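Local coordinates for LP15968p (Drosophila melanogaster, PDB 3MN8), which is a zinc-dependent carboxypeptidase that removes C-terminal arginine or lysine from peptides and proteins, processing growth factors, peptide hormones and neuropeptides, at residues Q250-I261 / R323-Q334. Sequence-based numbering, arbitrary orientation.
Sequences QLAHTYSDNHPI and RNKASLLQLLRQ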
loop_
_atom_site.group_PDB
_atom_site.type_symbol
_atom_site.label_atom_id
_atom_site.label_comp_id
_atom_site.label_asym_id
_atom_site.label_seq_id
_atom_site.Cartn_x
_atom_site.Cartn_y
_atom_site.Cartn_z
ATOM N N GLN A 250 7.931 -3.796 11.466
ATOM C CA GLN A 250 9.096 -3.700 10.584
ATOM C C GLN A 250 8.806 -2.785 9.389
ATOM O O GLN A 250 9.629 -1.957 9.006
ATOM C CB GLN A 250 9.558 -5.091 10.113
ATOM C CG GLN A 250 10.811 -5.036 9.237
ATOM C CD GLN A 250 11.513 -6.380 9.081
ATOM O OE1 GLN A 250 11.623 -7.159 10.028
ATOM N NE2 GLN A 250 12.016 -6.639 7.883
ATOM N N LEU A 251 7.621 -2.932 8.817
ATOM C CA LEU A 251 7.194 -2.064 7.731
ATOM C C LEU A 251 7.159 -0.614 8.165
ATOM O O LEU A 251 7.790 0.246 7.552
ATOM C CB LEU A 251 5.821 -2.491 7.227
ATOM C CG LEU A 251 5.830 -3.885 6.605
ATOM C CD1 LEU A 251 4.425 -4.341 6.247
ATOM C CD2 LEU A 251 6.774 -3.935 5.402
ATOM N N ALA A 252 6.410 -0.344 9.225
ATOM C CA ALA A 252 6.309 1.009 9.764
ATOM C C ALA A 252 7.677 1.609 10.071
ATOM O O ALA A 252 7.904 2.805 9.844
ATOM C CB ALA A 252 5.430 1.016 11.018
ATOM N N HIS A 253 8.582 0.785 10.598
ATOM C CA HIS A 253 9.910 1.265 10.972
ATOM C C HIS A 253 10.753 1.520 9.747
ATOM O O HIS A 253 11.542 2.465 9.723
ATOM C CB HIS A 253 10.627 0.286 11.893
ATOM C CG HIS A 253 10.456 0.596 13.352
ATOM N ND1 HIS A 253 9.943 -0.313 14.255
ATOM C CD2 HIS A 253 10.730 1.716 14.064
ATOM C CE1 HIS A 253 9.904 0.233 15.458
ATOM N NE2 HIS A 253 10.380 1.464 15.369
ATOM N N THR A 254 10.579 0.680 8.729
ATOM C CA THR A 254 11.272 0.885 7.461
ATOM C C THR A 254 11.044 2.297 6.925
ATOM O O THR A 254 11.973 2.954 6.466
ATOM C CB THR A 254 10.802 -0.091 6.385
ATOM O OG1 THR A 254 10.980 -1.435 6.843
ATOM C CG2 THR A 254 11.600 0.123 5.120
ATOM N N TYR A 255 9.798 2.759 6.974
ATOM C CA TYR A 255 9.469 4.086 6.468
ATOM C C TYR A 255 9.963 5.184 7.415
ATOM O O TYR A 255 10.624 6.140 7.000
ATOM C CB TYR A 255 7.957 4.219 6.234
ATOM C CG TYR A 255 7.598 5.395 5.355
ATOM C CD1 TYR A 255 7.589 6.696 5.869
ATOM C CD2 TYR A 255 7.284 5.211 4.006
ATOM C CE1 TYR A 255 7.268 7.788 5.065
ATOM C CE2 TYR A 255 6.963 6.292 3.189
ATOM C CZ TYR A 255 6.958 7.581 3.726
ATOM O OH TYR A 255 6.642 8.659 2.929
ATOM N N SER A 256 9.643 5.043 8.693
ATOM C CA SER A 256 9.987 6.081 9.644
ATOM C C SER A 256 11.504 6.182 9.800
ATOM O O SER A 256 12.068 7.278 9.760
ATOM C CB SER A 256 9.310 5.813 10.990
ATOM O OG SER A 256 9.516 6.890 11.890
ATOM N N ASP A 257 12.160 5.038 9.980
ATOM C CA ASP A 257 13.611 5.011 10.175
ATOM C C ASP A 257 14.303 5.793 9.055
ATOM O O ASP A 257 15.292 6.485 9.289
ATOM C CB ASP A 257 14.147 3.565 10.237
ATOM C CG ASP A 257 13.841 2.868 11.567
ATOM O OD1 ASP A 257 13.122 3.458 12.394
ATOM O OD2 ASP A 257 14.319 1.727 11.793
ATOM N N ASN A 258 13.768 5.682 7.841
ATOM C CA ASN A 258 14.333 6.358 6.677
ATOM C C ASN A 258 13.822 7.782 6.451
ATOM O O ASN A 258 14.130 8.402 5.435
ATOM C CB ASN A 258 14.107 5.519 5.421
ATOM C CG ASN A 258 15.094 4.374 5.311
ATOM O OD1 ASN A 258 16.250 4.570 4.920
ATOM N ND2 ASN A 258 14.651 3.171 5.667
ATOM N N HIS A 259 13.042 8.296 7.398
ATOM C CA HIS A 259 12.444 9.618 7.273
ATOM C C HIS A 259 13.010 10.498 8.372
ATOM O O HIS A 259 12.677 10.328 9.540
ATOM C CB HIS A 259 10.914 9.529 7.379
ATOM C CG HIS A 259 10.202 10.798 7.004
ATOM N ND1 HIS A 259 10.405 11.992 7.665
ATOM C CD2 HIS A 259 9.278 11.054 6.045
ATOM C CE1 HIS A 259 9.641 12.926 7.128
ATOM N NE2 HIS A 259 8.950 12.386 6.140
ATOM N N PRO A 260 13.872 11.446 8.000
ATOM C CA PRO A 260 14.667 12.253 8.939
ATOM C C PRO A 260 13.848 12.937 10.033
ATOM O O PRO A 260 14.404 13.280 11.069
ATOM C CB PRO A 260 15.290 13.323 8.039
ATOM C CG PRO A 260 15.317 12.711 6.684
ATOM C CD PRO A 260 14.092 11.843 6.599
ATOM N N ILE A 261 12.558 13.148 9.798
ATOM C CA ILE A 261 11.718 13.906 10.731
ATOM C C ILE A 261 10.729 13.017 11.486
ATOM O O ILE A 261 10.525 13.172 12.701
ATOM C CB ILE A 261 10.948 15.036 10.000
ATOM C CG1 ILE A 261 11.914 16.151 9.578
ATOM C CG2 ILE A 261 9.812 15.587 10.876
ATOM C CD1 ILE A 261 11.279 17.194 8.688
ATOM N N ARG A 323 12.724 13.971 1.571
ATOM C CA ARG A 323 12.552 13.225 2.823
ATOM C C ARG A 323 11.938 11.840 2.615
ATOM O O ARG A 323 12.435 10.833 3.133
ATOM C CB ARG A 323 11.680 14.023 3.791
ATOM C CG ARG A 323 12.153 15.446 3.959
ATOM C CD ARG A 323 11.164 16.268 4.753
ATOM N NE ARG A 323 11.759 17.498 5.268
ATOM C CZ ARG A 323 11.051 18.470 5.827
ATOM N NH1 ARG A 323 9.732 18.340 5.931
ATOM N NH2 ARG A 323 11.654 19.565 6.278
ATOM N N ASN A 324 10.851 11.793 1.854
ATOM C CA ASN A 324 10.093 10.568 1.712
ATOM C C ASN A 324 10.689 9.645 0.666
ATOM O O ASN A 324 10.376 8.452 0.626
ATOM C CB ASN A 324 8.647 10.891 1.369
ATOM C CG ASN A 324 7.936 11.629 2.486
ATOM O OD1 ASN A 324 7.219 11.019 3.279
ATOM N ND2 ASN A 324 8.133 12.948 2.558
ATOM N N LYS A 325 11.552 10.201 -0.176
ATOM C CA LYS A 325 12.183 9.453 -1.268
ATOM C C LYS A 325 12.695 8.066 -0.854
ATOM O O LYS A 325 12.274 7.057 -1.417
ATOM C CB LYS A 325 13.329 10.281 -1.855
ATOM C CG LYS A 325 13.872 9.812 -3.192
ATOM C CD LYS A 325 15.086 10.648 -3.505
ATOM C CE LYS A 325 15.662 10.336 -4.857
ATOM N NZ LYS A 325 16.767 11.288 -5.149
ATOM N N ALA A 326 13.605 8.039 0.123
ATOM C CA ALA A 326 14.204 6.803 0.628
ATOM C C ALA A 326 13.195 5.870 1.317
ATOM O O ALA A 326 13.235 4.642 1.138
ATOM C CB ALA A 326 15.348 7.129 1.577
ATOM N N SER A 327 12.298 6.455 2.108
ATOM C CA SER A 327 11.269 5.690 2.815
ATOM C C SER A 327 10.259 5.018 1.873
ATOM O O SER A 327 9.710 3.972 2.187
ATOM C CB SER A 327 10.537 6.602 3.804
ATOM O OG SER A 327 11.458 7.409 4.534
ATOM N N LEU A 328 10.011 5.630 0.721
ATOM C CA LEU A 328 9.058 5.089 -0.246
ATOM C C LEU A 328 9.694 3.962 -1.059
ATOM O O LEU A 328 9.047 2.979 -1.424
ATOM C CB LEU A 328 8.537 6.196 -1.179
ATOM C CG LEU A 328 7.600 7.295 -0.642
ATOM C CD1 LEU A 328 7.766 8.563 -1.449
ATOM C CD2 LEU A 328 6.142 6.846 -0.653
ATOM N N LEU A 329 10.978 4.102 -1.338
ATOM C CA LEU A 329 11.700 3.046 -2.027
ATOM C C LEU A 329 11.921 1.844 -1.108
ATOM O O LEU A 329 11.597 0.707 -1.457
ATOM C CB LEU A 329 13.044 3.574 -2.529
ATOM C CG LEU A 329 13.081 4.310 -3.872
ATOM C CD1 LEU A 329 11.695 4.388 -4.534
ATOM C CD2 LEU A 329 13.743 5.697 -3.710
ATOM N N GLN A 330 12.473 2.106 0.070
ATOM C CA GLN A 330 12.787 1.045 1.015
ATOM C C GLN A 330 11.554 0.255 1.449
ATOM O O GLN A 330 11.625 -0.958 1.620
ATOM C CB GLN A 330 13.529 1.615 2.225
ATOM C CG GLN A 330 14.920 2.085 1.890
ATOM C CD GLN A 330 15.739 0.990 1.234
ATOM O OE1 GLN A 330 16.128 0.023 1.881
ATOM N NE2 GLN A 330 16.008 1.140 -0.058
ATOM N N LEU A 331 10.429 0.939 1.630
ATOM C CA LEU A 331 9.182 0.269 1.993
ATOM C C LEU A 331 8.798 -0.666 0.863
ATOM O O LEU A 331 8.438 -1.817 1.089
ATOM C CB LEU A 331 8.064 1.281 2.236
ATOM C CG LEU A 331 6.731 0.746 2.771
ATOM C CD1 LEU A 331 5.776 1.889 3.047
ATOM C CD2 LEU A 331 6.087 -0.212 1.793
ATOM N N LEU A 332 8.884 -0.168 -0.361
ATOM C CA LEU A 332 8.533 -0.998 -1.503
ATOM C C LEU A 332 9.346 -2.271 -1.476
ATOM O O LEU A 332 8.803 -3.351 -1.672
ATOM C CB LEU A 332 8.724 -0.248 -2.824
ATOM C CG LEU A 332 7.647 0.826 -3.059
ATOM C CD1 LEU A 332 7.972 1.729 -4.234
ATOM C CD2 LEU A 332 6.280 0.195 -3.234
ATOM N N ARG A 333 10.641 -2.153 -1.195
ATOM C CA ARG A 333 11.529 -3.328 -1.177
ATOM C C ARG A 333 11.202 -4.315 -0.058
ATOM O O ARG A 333 11.693 -5.444 -0.053
ATOM C CB ARG A 333 12.999 -2.912 -1.131
ATOM C CG ARG A 333 13.336 -1.874 -2.190
ATOM C CD ARG A 333 14.808 -1.845 -2.573
ATOM N NE ARG A 333 15.148 -2.904 -3.506
ATOM C CZ ARG A 333 15.650 -2.760 -4.734
ATOM N NH1 ARG A 333 15.897 -3.854 -5.430
ATOM N NH2 ARG A 333 15.914 -1.571 -5.271
ATOM N N GLN A 334 10.355 -3.892 0.875
ATOM C CA GLN A 334 9.862 -4.777 1.927
ATOM C C GLN A 334 8.850 -5.795 1.374
ATOM O O GLN A 334 8.562 -6.812 2.007
ATOM C CB GLN A 334 9.241 -3.960 3.057
ATOM C CG GLN A 334 10.244 -3.254 3.970
ATOM C CD GLN A 334 11.000 -4.235 4.860
ATOM O OE1 GLN A 334 10.422 -4.873 5.740
ATOM N NE2 GLN A 334 12.296 -4.358 4.630
#
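Two near-antiparallel helices of the M14 catalytic domain, 245-257 and 317-333, pack through a knob-into-hole contact: Tyr255 inserts among Asn324, Ser327, Leu328 and Leu331. The short helix segments approach to 8.0 Å between axes, directions 153° apart. With CG anti to the backbone N (chi1 -164°), the Tyr255 ring lies against the partner helix, and Ser327 CB makes a CH-pi contact 3.3 Å from its centroid, almost on the normal. Leu328 CD2 meets the ring edge, while Tyr255 OH donates to Asn324 OD1 at a very short 2.5 Å, a doubtful length. The same oxygen lies in plane at the His259 ring edge, and Arg323 CB makes a CH-pi contact over one face of that imidazole, 4.2 Å from its centroid, offset toward the rim. Both helices lie on one face of the central mixed sheet of the α/β-hydrolase-type fold: Leu251, Leu331 and Gln334 touch Leu212 on strand 212-217, which ends at the zinc ligand His217. Ser327 OG lies within hydrogen-bonding distance of two carbonyl oxygens, Tyr255 O (2.9 Å) and Asn258 O (3.0 Å). At the other end, Gln250 NE2 donates to an in-plane lone pair of Gln334 OE1 (3.2 Å), amide planes 50° apart.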